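Local atomic coordinates of Ulp1-like SUMO protease (Chaetomium thermophilum, PDB entry 6DG4), a protein that probably removes SUMO from modified proteins as an Ulp1-family cysteine protease, this chain being its C-terminal catalytic domain. Residues D62-G67 with A237-G242; C202-I207 with P229-R234. All coordinates share one frame; numbering follows the deposited sequence. Where two conformers were deposited one is given.

In the fold
Both contacts lie in the buried interior of the catalytic domain, their centres about 11 Å apart, and both use helix 228-241: contact 2 takes an early part of it and contact 1 its C-terminal end. The helix thus packs on helix 202-215 and on the start of helix 62-80. Those two partners also touch, with I65 CD1 4.0 Å from G203 CA, so all three helices meet in one core. Contact 1 is smaller: leucine methyls rest on a valine methyl and a glycine backbone, with no polar pair between the segments. Contact 2 sets a valine against a glutamine's aliphatic part and a guanidinium face, their polar ends bonded outside the segments.

Contact 1. Residues D62-G67 with A237-G242; sequences DNVIIG and AVLLNG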
ATOM      1  N   ASP A  62      10.007   6.906  -1.588  1.00 12.69           N
ATOM      2  CA  ASP A  62       9.686   5.593  -2.132  1.00 12.23           C
ATOM      3  C   ASP A  62      10.070   4.488  -1.157  1.00 10.66           C
ATOM      4  O   ASP A  62       9.326   3.516  -0.984  1.00 10.99           O
ATOM      5  CB  ASP A  62      10.427   5.360  -3.455  1.00 15.15           C
ATOM      6  CG  ASP A  62      10.079   6.377  -4.533  1.00 23.21           C
ATOM      7  OD1 ASP A  62       9.190   7.228  -4.328  1.00 25.71           O
ATOM      8  OD2 ASP A  62      10.725   6.325  -5.601  1.00 26.65           O
ATOM      9  N   ASN A  63      11.244   4.608  -0.527  1.00 11.11           N
ATOM     10  CA  ASN A  63      11.732   3.552   0.350  1.00 10.80           C
ATOM     11  C   ASN A  63      10.695   3.196   1.406  1.00 10.62           C
ATOM     12  O   ASN A  63      10.418   2.018   1.658  1.00 10.42           O
ATOM     13  CB  ASN A  63      13.006   4.001   1.072  1.00 12.36           C
ATOM     14  CG  ASN A  63      14.216   4.071   0.174  1.00 16.02           C
ATOM     15  OD1 ASN A  63      14.231   3.526  -0.928  1.00 17.82           O
ATOM     16  ND2 ASN A  63      15.270   4.718   0.669  1.00 17.36           N
ATOM     17  N   VAL A  64      10.142   4.223   2.053  0.59 10.41           N
ATOM     18  CA  VAL A  64       9.183   4.020   3.131  0.59  9.64           C
ATOM     19  C   VAL A  64       7.863   3.500   2.579  0.59  9.53           C
ATOM     20  O   VAL A  64       7.309   2.512   3.077  0.59  9.58           O
ATOM     21  CB  VAL A  64       9.008   5.338   3.911  0.59 10.79           C
ATOM     22  CG1 VAL A  64       7.760   5.299   4.766  0.59 10.61           C
ATOM     23  CG2 VAL A  64      10.241   5.616   4.762  0.59 11.58           C
ATOM     24  N   ILE A  65       7.346   4.150   1.533  1.00  8.97           N
ATOM     25  CA  ILE A  65       6.025   3.810   1.005  1.00  9.70           C
ATOM     26  C   ILE A  65       6.006   2.379   0.481  1.00  9.12           C
ATOM     27  O   ILE A  65       5.124   1.584   0.827  1.00  9.40           O
ATOM     28  CB  ILE A  65       5.588   4.822  -0.070  1.00 10.41           C
ATOM     29  CG1 ILE A  65       5.331   6.188   0.576  1.00 12.03           C
ATOM     30  CG2 ILE A  65       4.339   4.327  -0.783  1.00 12.26           C
ATOM     31  CD1 ILE A  65       5.252   7.335  -0.398  1.00 13.89           C
ATOM     32  N   ILE A  66       6.972   2.037  -0.370  1.00  8.85           N
ATOM     33  CA  ILE A  66       7.016   0.689  -0.921  1.00  9.53           C
ATOM     34  C   ILE A  66       7.322  -0.322   0.175  1.00  9.01           C
ATOM     35  O   ILE A  66       6.746  -1.416   0.207  1.00  9.99           O
ATOM     36  CB  ILE A  66       8.028   0.623  -2.080  1.00 10.34           C
ATOM     37  CG1 ILE A  66       7.680   1.655  -3.164  1.00 12.08           C
ATOM     38  CG2 ILE A  66       8.106  -0.794  -2.639  1.00 12.64           C
ATOM     39  CD1 ILE A  66       6.271   1.583  -3.696  1.00 13.05           C
ATOM     40  N   GLY A  67       8.224   0.024   1.095  1.00  9.60           N
ATOM     41  CA  GLY A  67       8.516  -0.879   2.195  1.00  9.02           C
ATOM     42  C   GLY A  67       7.278  -1.215   2.999  1.00  8.97           C
ATOM     43  O   GLY A  67       7.006  -2.381   3.297  1.00  9.16           O
ATOM     44  N   ALA A 237       7.605   2.475  13.410  1.00  7.48           N
ATOM     45  CA  ALA A 237       7.759   1.327  14.297  1.00  7.42           C
ATOM     46  C   ALA A 237       7.629   0.010  13.537  1.00  7.40           C
ATOM     47  O   ALA A 237       8.395  -0.931  13.777  1.00  8.28           O
ATOM     48  CB  ALA A 237       6.734   1.400  15.429  1.00  8.43           C
ATOM     49  N   VAL A 238       6.648  -0.084  12.632  1.00  7.98           N
ATOM     50  CA  VAL A 238       6.481  -1.299  11.838  1.00  8.13           C
ATOM     51  C   VAL A 238       7.735  -1.582  11.018  1.00  8.49           C
ATOM     52  O   VAL A 238       8.207  -2.724  10.942  1.00  8.87           O
ATOM     53  CB  VAL A 238       5.227  -1.194  10.949  1.00  8.72           C
ATOM     54  CG1 VAL A 238       5.195  -2.326   9.931  1.00 10.21           C
ATOM     55  CG2 VAL A 238       3.965  -1.215  11.800  1.00 10.39           C
ATOM     56  N   LEU A 239       8.296  -0.548  10.388  1.00  8.76           N
ATOM     57  CA  LEU A 239       9.506  -0.750   9.599  1.00  8.63           C
ATOM     58  C   LEU A 239      10.664  -1.216  10.478  1.00  7.77           C
ATOM     59  O   LEU A 239      11.387  -2.152  10.119  1.00  9.44           O
ATOM     60  CB  LEU A 239       9.866   0.528   8.840  1.00  8.56           C
ATOM     61  CG  LEU A 239       8.862   0.964   7.770  1.00  9.36           C
ATOM     62  CD1 LEU A 239       9.184   2.349   7.252  1.00  9.23           C
ATOM     63  CD2 LEU A 239       8.795  -0.025   6.606  1.00 11.52           C
ATOM     64  N   LEU A 240      10.836  -0.599  11.652  1.00  8.92           N
ATOM     65  CA  LEU A 240      11.906  -1.013  12.556  1.00  8.62           C
ATOM     66  C   LEU A 240      11.682  -2.427  13.075  1.00  9.35           C
ATOM     67  O   LEU A 240      12.646  -3.160  13.324  1.00 10.03           O
ATOM     68  CB  LEU A 240      11.999  -0.043  13.733  1.00  9.50           C
ATOM     69  CG  LEU A 240      12.420   1.380  13.377  1.00  9.07           C
ATOM     70  CD1 LEU A 240      12.286   2.295  14.576  1.00 11.36           C
ATOM     71  CD2 LEU A 240      13.842   1.397  12.842  1.00 10.33           C
ATOM     72  N   ASN A 241      10.414  -2.813  13.246  1.00  9.37           N
ATOM     73  CA  ASN A 241      10.041  -4.132  13.740  1.00  9.81           C
ATOM     74  C   ASN A 241      10.238  -5.222  12.699  1.00 10.70           C
ATOM     75  O   ASN A 241      10.235  -6.407  13.049  1.00 12.98           O
ATOM     76  CB  ASN A 241       8.556  -4.081  14.130  1.00  9.87           C
ATOM     77  CG  ASN A 241       8.077  -5.338  14.819  1.00 10.15           C
ATOM     78  OD1 ASN A 241       8.545  -5.694  15.903  1.00 11.61           O
ATOM     79  ND2 ASN A 241       7.098  -5.990  14.218  1.00 10.29           N
ATOM     80  N   GLY A 242      10.383  -4.856  11.430  1.00 10.15           N
ATOM     81  CA  GLY A 242      10.430  -5.840  10.374  1.00  9.89           C
ATOM     82  C   GLY A 242       9.083  -6.318   9.886  1.00 10.22           C
ATOM     83  O   GLY A 242       8.992  -7.432   9.362  1.00 11.82           O
TER
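The flat carbonyl group of G67 offers one face to L239: methyl CD2 stands almost straight above the carbonyl carbon, 4.1 Å from G67 C. The lack of a side chain on G67 suits this approach: a CB built there would point at helix 228-241, 3.6 Å from L239 CD2, and would clash with the carbonyl oxygen of N63, one turn back. With only hydrogen in that place, the leucine lies on bare backbone, and the two helices come to 7.5 Å between the CA atoms of G67 and L239.

The other branch of the same leucine reaches the preceding turn. L239 CD1 lies 4.1 Å from V64 CG1, with the two side chains crossing at about a right angle. V64 was modelled in two conformers, so the exact methyl pairing is less certain than the carbonyl contact. L239 has CG anti to its own carbonyl carbon (chi1 -65°), which carries the fork out toward helix 62-80 with one methyl for each partner; its side chain also touches L44 of strand 43-44.

At the start of helix 62-80, N61 OD1 bonds the backbone N of V64, and N63 ND2 bonds D48 OD1. At the far end, helix 228-241 stops in a Schellman motif: G242 takes a positive phi of 83°, and its N bonds L239 O at 3.2 Å. N241 ND2 bonds the carbonyl oxygens of G243 and K245 in the following chain. The whole is helix-on-helix packing within the catalytic domain of a C48 (Ulp1-type) peptidase, joining the start of helix 62-80 to the C-terminal end of helix 228-241.

Contact 2. Residues C202-I207 with P229-R234; sequences CGVFTI and PLQRQR
V204 meets two successive residues of helix 228-241, one with each methyl. CG2 sits over the centre of the R232 guanidinium, 3.6 Å above its plane and 3.7 Å from R232 CZ. CG1, anti to the valine's backbone N (chi1 -168°), passes alongside the chain of Q231, 3.7 Å from Q231 CG. R232 runs extended from CG to NE, and a chi4 of -90° then turns its flat end face-on to the methyl.

This is one helix packing on the central helix of the papain-like fold of Ulp1-type proteases. As in that family, helix 202-215 begins with a cysteine, and C202 touches H137 and W138 of strand 137-144, consistent with an active-site position.

Farther out, R232 NH2 forms a salt bridge with D201 OD1, just ahead of the helix, and NH1 donates to the carbonyl oxygens of A58 and L53, while Q231 NE2 bonds T208 OG1, which is itself bonded to V204 O. A leucine in place of R232 would probably leave the D201 carboxylate without this charged mate, the carbonyls of A58 and L53 without this donor, and V204 CG2 without the flat face it rests on. Within the first turn, T206 OG1 reaches C202 O at 2.9 Å from above the carbonyl plane, an oxygen that also accepts the backbone N of T206.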
ATOM      1  N   CYS A 202      -0.113  12.742   1.507  1.00  8.83           N
ATOM      2  CA  CYS A 202      -0.549  11.785   0.490  1.00  8.84           C
ATOM      3  C   CYS A 202       0.073  10.400   0.667  1.00  8.63           C
ATOM      4  O   CYS A 202      -0.607   9.385   0.483  1.00  8.97           O
ATOM      5  CB  CYS A 202      -0.254  12.326  -0.914  1.00  8.82           C
ATOM      6  SG  CYS A 202       1.508  12.626  -1.294  1.00 12.08           S
ATOM      7  N   GLY A 203       1.368  10.328   0.976  1.00  9.29           N
ATOM      8  CA  GLY A 203       1.987   9.027   1.156  1.00  8.51           C
ATOM      9  C   GLY A 203       1.439   8.280   2.354  1.00  7.47           C
ATOM     10  O   GLY A 203       1.350   7.047   2.340  1.00  8.29           O
ATOM     11  N   VAL A 204       1.061   9.009   3.407  1.00  7.62           N
ATOM     12  CA  VAL A 204       0.497   8.351   4.581  1.00  8.12           C
ATOM     13  C   VAL A 204      -0.921   7.870   4.293  1.00  7.93           C
ATOM     14  O   VAL A 204      -1.320   6.777   4.714  1.00  8.84           O
ATOM     15  CB  VAL A 204       0.565   9.269   5.816  1.00  9.15           C
ATOM     16  CG1 VAL A 204       0.249   8.465   7.062  1.00  8.89           C
ATOM     17  CG2 VAL A 204       1.937   9.936   5.935  1.00 10.68           C
ATOM     18  N   PHE A 205      -1.710   8.676   3.580  1.00  8.60           N
ATOM     19  CA  PHE A 205      -3.017   8.213   3.134  1.00  8.14           C
ATOM     20  C   PHE A 205      -2.888   6.967   2.262  1.00  7.87           C
ATOM     21  O   PHE A 205      -3.673   6.021   2.392  1.00  8.08           O
ATOM     22  CB  PHE A 205      -3.709   9.306   2.314  1.00  8.62           C
ATOM     23  CG  PHE A 205      -4.363  10.394   3.128  1.00  8.35           C
ATOM     24  CD1 PHE A 205      -5.503  10.135   3.866  1.00 10.25           C
ATOM     25  CD2 PHE A 205      -3.878  11.690   3.096  1.00  8.69           C
ATOM     26  CE1 PHE A 205      -6.126  11.134   4.582  1.00 10.58           C
ATOM     27  CE2 PHE A 205      -4.498  12.693   3.819  1.00 10.34           C
ATOM     28  CZ  PHE A 205      -5.625  12.411   4.560  1.00  9.54           C
ATOM     29  N   THR A 206      -1.920   6.967   1.341  1.00  7.65           N
ATOM     30  CA  THR A 206      -1.736   5.831   0.438  1.00  8.09           C
ATOM     31  C   THR A 206      -1.447   4.554   1.223  1.00  7.48           C
ATOM     32  O   THR A 206      -2.063   3.509   0.978  1.00  8.16           O
ATOM     33  CB  THR A 206      -0.617   6.161  -0.558  1.00  8.37           C
ATOM     34  OG1 THR A 206      -1.049   7.214  -1.430  1.00  9.27           O
ATOM     35  CG2 THR A 206      -0.220   4.973  -1.415  1.00  8.50           C
ATOM     36  N   ILE A 207      -0.521   4.617   2.183  1.00  7.50           N
ATOM     37  CA  ILE A 207      -0.210   3.440   2.992  1.00  7.12           C
ATOM     38  C   ILE A 207      -1.431   3.006   3.795  1.00  6.65           C
ATOM     39  O   ILE A 207      -1.735   1.811   3.910  1.00  7.91           O
ATOM     40  CB  ILE A 207       0.986   3.730   3.920  1.00  7.81           C
ATOM     41  CG1 ILE A 207       2.285   3.874   3.129  1.00  8.06           C
ATOM     42  CG2 ILE A 207       1.127   2.630   4.976  1.00  9.32           C
ATOM     43  CD1 ILE A 207       3.408   4.519   3.934  1.00  7.82           C
ATOM     44  N   PRO A 229      -0.119  12.299  11.852  1.00  8.28           N
ATOM     45  CA  PRO A 229       1.185  12.421  12.534  1.00  9.36           C
ATOM     46  C   PRO A 229       1.510  11.206  13.384  1.00  8.22           C
ATOM     47  O   PRO A 229       2.645  10.711  13.374  1.00  9.22           O
ATOM     48  CB  PRO A 229       1.029  13.705  13.354  1.00 10.05           C
ATOM     49  CG  PRO A 229       0.084  14.536  12.527  1.00 10.22           C
ATOM     50  CD  PRO A 229      -0.920  13.532  11.996  1.00  9.35           C
ATOM     51  N   LEU A 230       0.519  10.682  14.096  1.00  8.58           N
ATOM     52  CA  LEU A 230       0.726   9.455  14.851  1.00  9.17           C
ATOM     53  C   LEU A 230       0.947   8.264  13.924  1.00  8.57           C
ATOM     54  O   LEU A 230       1.791   7.405  14.200  1.00  8.88           O
ATOM     55  CB  LEU A 230      -0.476   9.229  15.757  1.00 10.06           C
ATOM     56  CG  LEU A 230      -0.580   7.878  16.443  1.00 11.34           C
ATOM     57  CD1 LEU A 230       0.646   7.607  17.299  1.00 11.58           C
ATOM     58  CD2 LEU A 230      -1.867   7.869  17.267  1.00 12.07           C
ATOM     59  N   GLN A 231       0.204   8.191  12.823  1.00  7.75           N
ATOM     60  CA  GLN A 231       0.388   7.083  11.893  1.00  7.61           C
ATOM     61  C   GLN A 231       1.805   7.045  11.337  1.00  7.95           C
ATOM     62  O   GLN A 231       2.336   5.960  11.081  1.00  8.24           O
ATOM     63  CB  GLN A 231      -0.633   7.194  10.766  1.00  8.24           C
ATOM     64  CG  GLN A 231      -0.603   6.067   9.744  1.00  8.22           C
ATOM     65  CD  GLN A 231      -1.094   4.733  10.256  1.00  8.72           C
ATOM     66  OE1 GLN A 231      -0.943   4.390  11.430  1.00  9.99           O
ATOM     67  NE2 GLN A 231      -1.675   3.955   9.351  1.00 11.79           N
ATOM     68  N   ARG A 232       2.444   8.205  11.151  1.00  7.85           N
ATOM     69  CA  ARG A 232       3.841   8.206  10.730  1.00  7.75           C
ATOM     70  C   ARG A 232       4.719   7.479  11.741  1.00  8.09           C
ATOM     71  O   ARG A 232       5.624   6.729  11.361  1.00  8.50           O
ATOM     72  CB  ARG A 232       4.337   9.637  10.532  1.00  8.60           C
ATOM     73  CG  ARG A 232       3.676  10.353   9.376  1.00  8.86           C
ATOM     74  CD  ARG A 232       3.875  11.855   9.499  1.00  8.02           C
ATOM     75  NE  ARG A 232       3.223  12.563   8.404  1.00  8.88           N
ATOM     76  CZ  ARG A 232       3.806  12.853   7.245  1.00  8.17           C
ATOM     77  NH1 ARG A 232       5.061  12.493   7.020  1.00  9.26           N
ATOM     78  NH2 ARG A 232       3.120  13.481   6.299  1.00  9.77           N
ATOM     79  N   GLN A 233       4.484   7.718  13.037  1.00  8.64           N
ATOM     80  CA  GLN A 233       5.250   7.032  14.069  1.00  9.33           C
ATOM     81  C   GLN A 233       4.987   5.535  14.041  1.00  8.25           C
ATOM     82  O   GLN A 233       5.906   4.731  14.238  1.00  8.81           O
ATOM     83  CB  GLN A 233       4.876   7.558  15.450  1.00 12.23           C
ATOM     84  CG  GLN A 233       5.237   8.967  15.722  1.00 17.39           C
ATOM     85  CD  GLN A 233       4.968   9.301  17.175  1.00 25.91           C
ATOM     86  OE1 GLN A 233       5.880   9.591  17.953  1.00 33.09           O
ATOM     87  NE2 GLN A 233       3.709   9.227  17.556  1.00 28.53           N
ATOM     88  N   ARG A 234       3.727   5.145  13.823  1.00  8.30           N
ATOM     89  CA  ARG A 234       3.388   3.729  13.778  1.00  7.98           C
ATOM     90  C   ARG A 234       4.027   3.048  12.577  1.00  7.80           C
ATOM     91  O   ARG A 234       4.532   1.926  12.691  1.00  8.63           O
ATOM     92  CB  ARG A 234       1.870   3.560  13.754  1.00  7.77           C
ATOM     93  CG  ARG A 234       1.184   4.070  15.026  1.00  9.81           C
ATOM     94  CD  ARG A 234      -0.312   3.734  15.053  1.00 10.35           C
ATOM     95  NE  ARG A 234      -0.475   2.289  14.974  1.00 12.80           N
ATOM     96  CZ  ARG A 234      -0.275   1.444  15.981  1.00 13.30           C
ATOM     97  NH1 ARG A 234       0.056   1.873  17.194  1.00 11.92           N
ATOM     98  NH2 ARG A 234      -0.398   0.148  15.766  1.00 17.21           N
TER